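Local coordinates for pectinesterase A (Erwinia chrysanthemi, PDB 2NTP), which hydrolyses the methyl esters of pectin's galacturonate chain, releasing methanol in the first step of plant-tissue maceration and soft rot, at residues A[7-11]-A[41-45]; A[105-111]-A[128-133]; A[162-168]-A[182-188]. All coordinates share one frame; numbering follows the deposited sequence.

Interaction 1: residues A[7-11]-A[41-45]; sequences VVSKS and NGVYN
Lys10 reaches across to Val43 and Tyr44, and its ammonium end makes the one direct hydrogen bond between 7-11 and 41-45: NZ donates to Val43 O at 2.9 Å. The donor stands above the carbonyl plane, 43° out of it, instead of on a lone pair. A bend at chi2 (-70°) turns the chain toward the strand; CG passes Gly42, and the two outer torsions, both near 180°, carry the chain on straight to Val43 O.

The outer part of the lysine chain also lies against the tyrosine ring. Lys10 CE rides over one face, 3.9 Å from the centroid of the Tyr44 ring, as a CH-pi contact, while NZ adds an off-centre cation-pi contact to the same ring. Apolar packing comes from Val8, whose CG1 lies obliquely 3.5 Å from Tyr44 CE2. The phenol oxygen passes close to Ser9 CA, but its hydrogen bond is with Lys40 O.

A water makes the remaining polar link, accepting from Lys10 N at 2.7 Å and donating to Asn41 O at 2.9 Å. Ser9 OG donates to Ser11 O within its own segment and is also hydrogen-bonded to Thr17 OG1, outside it.

The contact lies at the end of the right-handed parallel beta-helix where strands 6-8 and 42-45 are the outermost of their sheets. Helix 21-26 packs against Val8 and Tyr44 through Ile21, strand 35-39 adds Ile37 and Ile39, and strand 65-69 flanks Asn41 and Asn45.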
# COMPACT_ATOMS: atom_id res chain seq x y z
N VAL A 7 23.61 12.99 -2.76
CA VAL A 7 23.91 11.58 -2.47
C VAL A 7 23.85 11.34 -0.96
O VAL A 7 24.36 12.14 -0.18
CB VAL A 7 25.30 11.15 -3.03
CG1 VAL A 7 25.56 9.67 -2.75
CG2 VAL A 7 25.38 11.41 -4.53
N VAL A 8 23.20 10.25 -0.57
CA VAL A 8 23.12 9.82 0.83
C VAL A 8 23.94 8.55 1.00
O VAL A 8 23.83 7.62 0.19
CB VAL A 8 21.65 9.58 1.28
CG1 VAL A 8 21.59 9.25 2.77
CG2 VAL A 8 20.79 10.79 1.00
N SER A 9 24.77 8.50 2.04
CA SER A 9 25.55 7.31 2.36
C SER A 9 25.80 7.16 3.86
O SER A 9 25.76 8.14 4.60
CB SER A 9 26.89 7.31 1.60
OG SER A 9 27.79 8.25 2.16
N LYS A 10 26.05 5.92 4.28
CA LYS A 10 26.38 5.61 5.66
C LYS A 10 27.84 5.92 5.99
O LYS A 10 28.19 6.15 7.15
CB LYS A 10 26.09 4.13 5.96
CG LYS A 10 24.61 3.78 6.05
CD LYS A 10 23.97 4.38 7.30
CE LYS A 10 22.50 4.03 7.38
NZ LYS A 10 21.85 4.66 8.56
N SER A 11 28.68 5.91 4.96
CA SER A 11 30.12 6.09 5.13
C SER A 11 30.57 7.54 4.91
O SER A 11 30.10 8.21 3.99
CB SER A 11 30.90 5.16 4.19
OG SER A 11 30.61 3.80 4.46
N ASN A 41 23.52 1.94 -0.27
CA ASN A 41 23.10 0.82 0.58
C ASN A 41 23.25 1.12 2.07
O ASN A 41 24.25 1.70 2.51
CB ASN A 41 23.87 -0.46 0.24
CG ASN A 41 23.41 -1.09 -1.07
OD1 ASN A 41 22.26 -0.94 -1.48
ND2 ASN A 41 24.32 -1.80 -1.73
N GLY A 42 22.23 0.72 2.83
CA GLY A 42 22.20 0.94 4.27
C GLY A 42 20.76 0.96 4.74
O GLY A 42 19.84 1.07 3.93
N VAL A 43 20.57 0.82 6.05
CA VAL A 43 19.25 0.92 6.66
C VAL A 43 19.13 2.29 7.31
O VAL A 43 19.83 2.61 8.28
CB VAL A 43 18.99 -0.22 7.69
CG1 VAL A 43 17.62 -0.06 8.34
CG2 VAL A 43 19.11 -1.58 7.03
N TYR A 44 18.24 3.10 6.76
CA TYR A 44 18.02 4.46 7.22
C TYR A 44 16.77 4.51 8.09
O TYR A 44 15.64 4.37 7.59
CB TYR A 44 17.94 5.42 6.03
CG TYR A 44 19.20 5.39 5.19
CD1 TYR A 44 19.40 4.41 4.22
CD2 TYR A 44 20.22 6.33 5.40
CE1 TYR A 44 20.58 4.37 3.46
CE2 TYR A 44 21.39 6.30 4.65
CZ TYR A 44 21.56 5.32 3.69
OH TYR A 44 22.72 5.30 2.95
N ASN A 45 16.98 4.66 9.39
CA ASN A 45 15.87 4.71 10.35
C ASN A 45 15.26 6.11 10.39
O ASN A 45 15.60 6.93 11.25
CB ASN A 45 16.33 4.24 11.74
CG ASN A 45 15.21 4.22 12.77
OD1 ASN A 45 15.45 4.43 13.96
ND2 ASN A 45 13.98 3.98 12.32
O HOH W 1 26.01 3.96 2.42

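Interaction 2: residues A[105-111]-A[128-133]; sequences IRNDFDF and TQAVAL. With ADA (alpha-D-galactopyranuronic acid), chain C.
Residues 105-111 and 128-133 run almost antiparallel, 173° apart end to end, and their backbones come nearest where Asn107 CA is 4.6 Å from Ala132 CA. Asn107 carries the polar part of the contact. Its CG lies anti to the backbone N (chi1 -165°), which sends the amide over Ala130 and Val131. ND2 donates to Val131 O at 2.9 Å in a nearly straight bond (171°); the acceptor lies in the amide plane, although the donor stands well above the carbonyl plane of Val131. The same ND2 also bonds Thr71 O, while OD1 takes the backbone N of Phe109 in an Asx turn, so both ends of the amide are held and its flip state is fixed.

This is the way out of strand 103-107, which belongs to one rung of the parallel beta-helix: the chain leaves the sheet, enters helix 111-116 with Asp110 as its N-cap, and returns through 128-133 to start strand 133-135 on another sheet. Ile105 CG2 rests 3.4 Å from Ala132 O, and Phe109 CB packs on Ala130 CB at 3.6 Å. Further on, Thr128 CB meets the edge of the Phe111 ring, 3.7 Å from CE1. Arg106, on the other side of the strand, grips Asp108 side-on in a salt bridge, one nitrogen to each carboxylate oxygen.

The returning segment borders the active-site cleft. Thr128 OG1 is hydrogen-bonded to Gln153, the transition-state stabilizer, and Phe111 touches the substrate-binding Arg195. Gln129, itself a substrate-binding residue, turns away from 105-111; its NE2 lies 3.5 Å from O5 of one galacturonate and hydrogen-bonds O2 of another.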
# COMPACT_ATOMS: atom_id res chain seq x y z
N ILE A 105 10.99 0.16 1.49
CA ILE A 105 10.34 1.00 2.49
C ILE A 105 9.59 0.08 3.46
O ILE A 105 8.76 -0.73 3.03
CB ILE A 105 9.34 2.00 1.85
CG1 ILE A 105 10.03 2.86 0.79
CG2 ILE A 105 8.69 2.87 2.93
CD1 ILE A 105 9.07 3.57 -0.18
N ARG A 106 9.92 0.18 4.74
CA ARG A 106 9.35 -0.71 5.76
C ARG A 106 8.65 0.05 6.88
O ARG A 106 9.10 1.12 7.30
CB ARG A 106 10.43 -1.58 6.41
CG ARG A 106 11.41 -2.27 5.47
CD ARG A 106 12.15 -3.40 6.20
NE ARG A 106 12.79 -2.93 7.44
CZ ARG A 106 14.06 -3.14 7.77
NH1 ARG A 106 14.88 -3.83 6.98
NH2 ARG A 106 14.52 -2.66 8.92
N ASN A 107 7.54 -0.51 7.36
CA ASN A 107 7.12 -0.22 8.73
C ASN A 107 7.52 -1.42 9.58
O ASN A 107 7.11 -2.55 9.32
CB ASN A 107 5.62 0.08 8.84
CG ASN A 107 5.26 0.73 10.18
OD1 ASN A 107 5.68 0.26 11.24
ND2 ASN A 107 4.49 1.81 10.13
N ASP A 108 8.36 -1.15 10.57
CA ASP A 108 8.96 -2.22 11.37
C ASP A 108 8.17 -2.55 12.63
O ASP A 108 8.66 -3.28 13.49
CB ASP A 108 10.42 -1.87 11.71
CG ASP A 108 11.37 -2.09 10.55
OD1 ASP A 108 10.99 -2.75 9.56
OD2 ASP A 108 12.52 -1.61 10.65
N PHE A 109 6.95 -2.02 12.74
CA PHE A 109 6.07 -2.42 13.83
C PHE A 109 5.97 -3.93 13.84
O PHE A 109 5.59 -4.56 12.85
CB PHE A 109 4.68 -1.78 13.73
CG PHE A 109 3.70 -2.29 14.75
CD1 PHE A 109 3.90 -2.04 16.11
CD2 PHE A 109 2.58 -3.01 14.36
CE1 PHE A 109 3.00 -2.51 17.06
CE2 PHE A 109 1.67 -3.49 15.31
CZ PHE A 109 1.88 -3.23 16.66
N ASP A 110 6.35 -4.52 14.97
CA ASP A 110 6.39 -5.96 15.09
C ASP A 110 5.00 -6.49 15.43
O ASP A 110 4.71 -6.81 16.58
CB ASP A 110 7.42 -6.38 16.15
CG ASP A 110 7.82 -7.84 16.05
OD1 ASP A 110 7.04 -8.67 15.53
OD2 ASP A 110 8.93 -8.17 16.54
N PHE A 111 4.15 -6.56 14.42
CA PHE A 111 2.80 -7.07 14.61
C PHE A 111 2.74 -8.43 15.32
O PHE A 111 2.00 -8.58 16.29
CB PHE A 111 2.04 -7.11 13.28
CG PHE A 111 0.66 -7.68 13.38
CD1 PHE A 111 -0.41 -6.87 13.74
CD2 PHE A 111 0.43 -9.03 13.12
CE1 PHE A 111 -1.70 -7.40 13.84
CE2 PHE A 111 -0.85 -9.56 13.21
CZ PHE A 111 -1.92 -8.75 13.58
N THR A 128 -3.51 -1.75 15.37
CA THR A 128 -2.32 -2.41 14.85
C THR A 128 -1.96 -2.06 13.41
O THR A 128 -0.99 -2.59 12.87
CB THR A 128 -2.46 -3.94 14.98
OG1 THR A 128 -3.76 -4.35 14.53
CG2 THR A 128 -2.28 -4.37 16.44
N GLN A 129 -2.72 -1.15 12.80
CA GLN A 129 -2.33 -0.69 11.47
C GLN A 129 -0.97 -0.00 11.56
O GLN A 129 -0.68 0.70 12.52
CB GLN A 129 -3.39 0.20 10.80
CG GLN A 129 -4.19 1.12 11.68
CD GLN A 129 -5.24 0.43 12.53
OE1 GLN A 129 -5.04 0.27 13.71
NE2 GLN A 129 -6.37 0.04 11.94
N ALA A 130 -0.12 -0.25 10.57
CA ALA A 130 1.23 0.30 10.56
C ALA A 130 1.68 0.45 9.11
O ALA A 130 2.21 -0.48 8.49
CB ALA A 130 2.18 -0.58 11.37
N VAL A 131 1.45 1.64 8.58
CA VAL A 131 1.64 1.94 7.16
C VAL A 131 3.12 2.10 6.80
O VAL A 131 3.86 2.79 7.49
CB VAL A 131 0.85 3.21 6.77
CG1 VAL A 131 1.05 3.54 5.29
CG2 VAL A 131 -0.63 3.05 7.09
N ALA A 132 3.54 1.47 5.70
CA ALA A 132 4.90 1.67 5.17
C ALA A 132 4.94 2.90 4.27
O ALA A 132 5.79 3.77 4.44
CB ALA A 132 5.38 0.42 4.41
N LEU A 133 3.99 2.97 3.34
CA LEU A 133 3.92 4.06 2.37
C LEU A 133 2.50 4.58 2.24
O LEU A 133 1.55 3.80 2.08
CB LEU A 133 4.41 3.55 1.01
CG LEU A 133 4.31 4.47 -0.21
CD1 LEU A 133 5.20 5.71 -0.03
CD2 LEU A 133 4.71 3.67 -1.46
C1 ADA C . -9.60 -2.52 11.44
C2 ADA C . -10.73 -1.49 11.46
C3 ADA C . -11.27 -1.29 10.05
C4 ADA C . -10.13 -0.95 9.08
C5 ADA C . -9.09 -2.07 9.13
C6 ADA C . -7.91 -1.84 8.22
O2 ADA C . -11.76 -1.94 12.35
O3 ADA C . -12.26 -0.25 10.05
O4 ADA C . -9.51 0.27 9.49
O5 ADA C . -8.60 -2.16 10.48
O6B ADA C . -8.08 -1.46 7.04
O6A ADA C . -6.78 -2.06 8.71

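Interaction 3: residues A[162-168]-A[182-188]; sequences RSFFSDC and TALFNNC
Cys168 and Cys188 are joined by a disulfide, SG to SG 2.1 Å, just past the C-terminal ends of two neighbouring parallel strands whose axes lie 4.7 Å apart. The strands pair in step from Arg162 with Thr182 to Ser166 with Asn186. Five backbone bonds alternate across the gap, among them Phe165 N to Leu184 O and Asn186 N to Phe165 O, both 2.8 Å and almost straight.

Equivalent positions on successive rungs stack, and at Phe165 and Phe185 the pair is like on like. These two rings lie side by side with planes at 13°, but are slid apart so that they barely overlap; Phe185 CE2 sits over the Phe165 face, 3.4 Å from CD1. Matching first torsions, with CG anti to the carbonyl carbon in both, point the rings the same way. On the opposite face of the sheet, Phe164 CD1 lies 3.7 Å from Leu184 CD2, and a water bridges Ser166 OG and Asn186 OD1, while Asn186 ND2 is hydrogen-bonded to Thr223 OG1. Past the strands, Asn187 ND2 donates to Asp167 OD1 at 2.8 Å, with the acceptor in the amide plane and the amide turned 83° from the carboxylate.

Farther out, Phe144 extends the phenylalanine stack by one more rung, and Leu156 of strand 156-158 packs against both Phe165 and Phe185. Helix 330-334 lies over Phe164 and Leu184 on the outer face. Arg162 forms salt bridges to Asp336 and Asp140, Asp167 OD2 pairs with Lys145, and Asn187 OD1 accepts from Arg226.

With Lys145 on one oxygen and the Asn187 amide on the other, the carboxylate of Asp167 probably stays ionised, while the covalent sulfur bridge locks adjacent rungs together as the chain turns out of the sheet.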
# COMPACT_ATOMS: atom_id res chain seq x y z
N ARG A 162 -3.25 9.40 -8.95
CA ARG A 162 -2.74 8.21 -9.62
C ARG A 162 -1.36 7.82 -9.12
O ARG A 162 -0.48 8.66 -8.95
CB ARG A 162 -2.68 8.43 -11.14
CG ARG A 162 -3.94 9.05 -11.71
CD ARG A 162 -3.69 10.51 -12.08
NE ARG A 162 -3.51 10.62 -13.51
CZ ARG A 162 -3.13 11.71 -14.16
NH1 ARG A 162 -2.84 12.85 -13.53
NH2 ARG A 162 -3.02 11.65 -15.47
N SER A 163 -1.19 6.53 -8.87
CA SER A 163 0.12 5.98 -8.53
C SER A 163 0.37 4.75 -9.39
O SER A 163 -0.58 4.06 -9.78
CB SER A 163 0.17 5.61 -7.05
OG SER A 163 -0.90 4.74 -6.74
N PHE A 164 1.63 4.48 -9.67
CA PHE A 164 2.00 3.33 -10.50
C PHE A 164 3.14 2.59 -9.82
O PHE A 164 4.14 3.19 -9.44
CB PHE A 164 2.39 3.79 -11.91
CG PHE A 164 2.82 2.66 -12.83
CD1 PHE A 164 2.00 1.56 -13.05
CD2 PHE A 164 4.03 2.73 -13.50
CE1 PHE A 164 2.40 0.52 -13.90
CE2 PHE A 164 4.44 1.71 -14.37
CZ PHE A 164 3.62 0.60 -14.57
N PHE A 165 2.95 1.28 -9.65
CA PHE A 165 3.92 0.40 -9.01
C PHE A 165 4.34 -0.65 -10.01
O PHE A 165 3.50 -1.36 -10.56
CB PHE A 165 3.30 -0.25 -7.77
CG PHE A 165 2.90 0.74 -6.71
CD1 PHE A 165 1.68 1.42 -6.80
CD2 PHE A 165 3.72 0.98 -5.62
CE1 PHE A 165 1.31 2.34 -5.83
CE2 PHE A 165 3.35 1.89 -4.63
CZ PHE A 165 2.15 2.58 -4.74
N SER A 166 5.65 -0.74 -10.23
CA SER A 166 6.19 -1.58 -11.30
C SER A 166 7.36 -2.39 -10.78
O SER A 166 8.23 -1.85 -10.10
CB SER A 166 6.63 -0.69 -12.46
OG SER A 166 7.33 -1.42 -13.46
N ASP A 167 7.38 -3.69 -11.10
CA ASP A 167 8.47 -4.59 -10.70
C ASP A 167 8.68 -4.53 -9.19
O ASP A 167 9.81 -4.40 -8.70
CB ASP A 167 9.78 -4.27 -11.45
CG ASP A 167 9.61 -4.23 -12.96
OD1 ASP A 167 8.66 -4.84 -13.50
OD2 ASP A 167 10.45 -3.58 -13.63
N CYS A 168 7.57 -4.63 -8.47
CA CYS A 168 7.57 -4.32 -7.06
C CYS A 168 7.30 -5.55 -6.19
O CYS A 168 6.85 -6.58 -6.68
CB CYS A 168 6.57 -3.19 -6.78
SG CYS A 168 4.83 -3.66 -6.59
N THR A 182 -6.25 5.93 -7.45
CA THR A 182 -6.13 5.14 -8.66
C THR A 182 -4.71 4.59 -8.63
O THR A 182 -3.74 5.33 -8.82
CB THR A 182 -6.35 5.99 -9.92
OG1 THR A 182 -7.68 6.53 -9.91
CG2 THR A 182 -6.16 5.16 -11.18
N ALA A 183 -4.58 3.30 -8.34
CA ALA A 183 -3.28 2.69 -8.16
C ALA A 183 -3.15 1.48 -9.07
O ALA A 183 -3.93 0.52 -8.96
CB ALA A 183 -3.06 2.29 -6.70
N LEU A 184 -2.18 1.54 -9.98
CA LEU A 184 -1.93 0.49 -10.95
C LEU A 184 -0.66 -0.26 -10.56
O LEU A 184 0.37 0.37 -10.27
CB LEU A 184 -1.79 1.09 -12.36
CG LEU A 184 -1.44 0.15 -13.52
CD1 LEU A 184 -2.55 -0.88 -13.78
CD2 LEU A 184 -1.16 0.95 -14.79
N PHE A 185 -0.74 -1.58 -10.56
CA PHE A 185 0.38 -2.44 -10.17
C PHE A 185 0.69 -3.36 -11.34
O PHE A 185 -0.20 -4.07 -11.83
CB PHE A 185 0.01 -3.27 -8.94
CG PHE A 185 -0.40 -2.45 -7.75
CD1 PHE A 185 -1.71 -1.98 -7.62
CD2 PHE A 185 0.53 -2.13 -6.76
CE1 PHE A 185 -2.08 -1.20 -6.52
CE2 PHE A 185 0.17 -1.36 -5.66
CZ PHE A 185 -1.14 -0.89 -5.54
N ASN A 186 1.93 -3.33 -11.81
CA ASN A 186 2.34 -4.21 -12.90
C ASN A 186 3.60 -4.99 -12.57
O ASN A 186 4.60 -4.42 -12.12
CB ASN A 186 2.52 -3.45 -14.21
CG ASN A 186 2.80 -4.38 -15.39
OD1 ASN A 186 3.92 -4.43 -15.89
ND2 ASN A 186 1.80 -5.14 -15.79
N ASN A 187 3.55 -6.30 -12.81
CA ASN A 187 4.69 -7.19 -12.55
C ASN A 187 5.17 -7.10 -11.10
O ASN A 187 6.37 -7.02 -10.83
CB ASN A 187 5.83 -6.93 -13.55
CG ASN A 187 6.89 -8.01 -13.51
OD1 ASN A 187 6.58 -9.20 -13.37
ND2 ASN A 187 8.15 -7.61 -13.64
N CYS A 188 4.21 -7.12 -10.18
CA CYS A 188 4.50 -7.07 -8.76
C CYS A 188 4.27 -8.42 -8.09
O CYS A 188 3.41 -9.20 -8.53
CB CYS A 188 3.63 -6.01 -8.08
SG CYS A 188 4.13 -4.30 -8.42
O HOH W 2 -2.90 6.51 -5.76
O HOH W 3 6.01 -2.67 -15.42

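In the fold
From the N terminus, interaction 1 closes first: after strand 6-8 the chain makes helix 21-26 and strand 35-39 before 41-45 comes back onto 7-11 at the end of the beta-helix. Interaction 2 follows, closing the excursion through helix 111-116 beside the substrate cleft. Interaction 3 closes the shortest loop, a single turn of the coil holding strands 169-172 and 178-179. The three stand in series, with no nesting or crossing. Interactions 1 and 3 share the ten-stranded sheet and lie about 26 Å apart between centres. Interaction 2 touches both: Val43 meets Arg106 along the eight-stranded sheet, and Leu133 packs on Phe165 in the interior.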